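Enoyl-CoA hydratase/isomerase (Mycobacterium avium, PDB 3P5M) probably acts on the acyl chain of coenzyme A thioesters, hydrating or isomerising an enoyl double bond as members of the crotonase superfamily do. Local coordinates at residues L229-V232 against E233-D236. Sequence-based numbering, arbitrary orientation.
Sequences LALV and ETAD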
loop_
_atom_site.group_PDB
_atom_site.type_symbol
_atom_site.label_atom_id
_atom_site.label_comp_id
_atom_site.label_asym_id
_atom_site.label_seq_id
_atom_site.Cartn_x
_atom_site.Cartn_y
_atom_site.Cartn_z
ATOM N N LEU B 229 -14.566 36.880 6.111
ATOM C CA LEU B 229 -15.037 38.177 6.614
ATOM C C LEU B 229 -15.701 38.098 7.974
ATOM O O LEU B 229 -15.464 38.938 8.834
ATOM C CB LEU B 229 -16.009 38.825 5.613
ATOM C CG LEU B 229 -15.324 39.560 4.451
ATOM C CD1 LEU B 229 -16.383 39.993 3.402
ATOM C CD2 LEU B 229 -14.478 40.759 4.967
ATOM N N ALA B 230 -16.555 37.101 8.169
ATOM C CA ALA B 230 -17.197 36.927 9.462
ATOM C C ALA B 230 -16.201 36.418 10.510
ATOM O O ALA B 230 -16.248 36.816 11.681
ATOM C CB ALA B 230 -18.360 35.990 9.343
ATOM N N LEU B 231 -15.285 35.538 10.089
ATOM C CA LEU B 231 -14.367 34.883 11.040
ATOM C C LEU B 231 -13.325 35.818 11.640
ATOM O O LEU B 231 -13.008 35.690 12.813
ATOM C CB LEU B 231 -13.715 33.624 10.446
ATOM C CG LEU B 231 -14.644 32.425 10.265
ATOM C CD1 LEU B 231 -13.831 31.253 9.657
ATOM C CD2 LEU B 231 -15.308 32.013 11.553
ATOM N N VAL B 232 -12.843 36.793 10.873
ATOM C CA VAL B 232 -11.893 37.787 11.436
ATOM C C VAL B 232 -12.501 38.690 12.564
ATOM O O VAL B 232 -11.759 39.253 13.384
ATOM C CB VAL B 232 -11.111 38.618 10.339
ATOM C CG1 VAL B 232 -10.356 37.689 9.383
ATOM C CG2 VAL B 232 -12.032 39.552 9.528
ATOM N N GLU B 233 -13.829 38.825 12.599
ATOM C CA GLU B 233 -14.498 39.563 13.668
ATOM C C GLU B 233 -14.674 38.773 14.969
ATOM O O GLU B 233 -15.140 39.341 15.960
ATOM C CB GLU B 233 -15.900 40.029 13.225
ATOM C CG GLU B 233 -16.007 40.875 11.955
ATOM C CD GLU B 233 -15.372 42.248 12.100
ATOM O OE1 GLU B 233 -15.620 42.912 13.142
ATOM O OE2 GLU B 233 -14.628 42.664 11.176
ATOM N N THR B 234 -14.345 37.473 14.961
ATOM C CA THR B 234 -14.685 36.568 16.071
ATOM C C THR B 234 -13.666 36.663 17.230
ATOM O O THR B 234 -12.512 37.049 17.007
ATOM C CB THR B 234 -14.802 35.075 15.580
ATOM O OG1 THR B 234 -13.536 34.591 15.042
ATOM C CG2 THR B 234 -15.905 34.955 14.536
ATOM N N ALA B 235 -14.095 36.299 18.444
ATOM C CA ALA B 235 -13.162 36.220 19.587
ATOM C C ALA B 235 -12.109 35.165 19.321
ATOM O O ALA B 235 -10.929 35.334 19.703
ATOM C CB ALA B 235 -13.900 35.910 20.921
ATOM N N ASP B 236 -12.518 34.084 18.647
ATOM C CA ASP B 236 -11.584 33.004 18.339
ATOM C C ASP B 236 -10.426 33.402 17.455
ATOM O O ASP B 236 -9.307 32.981 17.691
ATOM C CB ASP B 236 -12.303 31.784 17.795
ATOM C CG ASP B 236 -12.898 30.957 18.890
ATOM O OD1 ASP B 236 -12.695 31.304 20.071
ATOM O OD2 ASP B 236 -13.553 29.939 18.593
HETATM O O HOH W 1 -15.166 41.487 8.729
HETATM O O HOH W 2 -11.533 39.402 15.844
#
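Thr-234 turns back on Leu-231 and grips its carbonyl oxygen twice, a compact example of how one residue can close a turn and begin a helix. The hydroxyl OG1 gives a short 2.5 Å bond to Leu-231 O, lying in the carbonyl plane at a C=O...O angle of 146°. The amide N of Thr-234 reaches the same oxygen at 3.1 Å, but from well above that plane, and this bond closes the type I beta turn from Leu-231 to Thr-234. With chi1 at 62°, OG1 sits between the backbone N and the carbonyl carbon, from where it also caps the amide of Phe-237; Thr-234 is thus the N-cap of the following helix. The methyl CG2 rests 3.4 Å from Ala-230 O and faces Leu-231 CD2 more loosely.

Glu-233 takes the other flank. Its N donates to Ala-230 O over a bent 3.3 Å path. With chi1 at -56°, CG lies beside the backbone N and passes near Leu-229 O; the bend at chi2 then turns the carboxylate toward a water, which donates to both Leu-229 O and Glu-233 OE2. A second water likewise joins Val-232 O to Thr-234 O.

This surface turn links helix 217-231 to helix 235-245. The buried Leu-231 packs on Leu-134 and Met-135 of its own chain and on Ala-201 of a second subunit, and Val-232 leans on helix 74-90 at Thr-74. Ala-230 and Thr-234 touch Trp-204 and Leu-200 of that second subunit, so the bend between the two helices also borders a subunit interface.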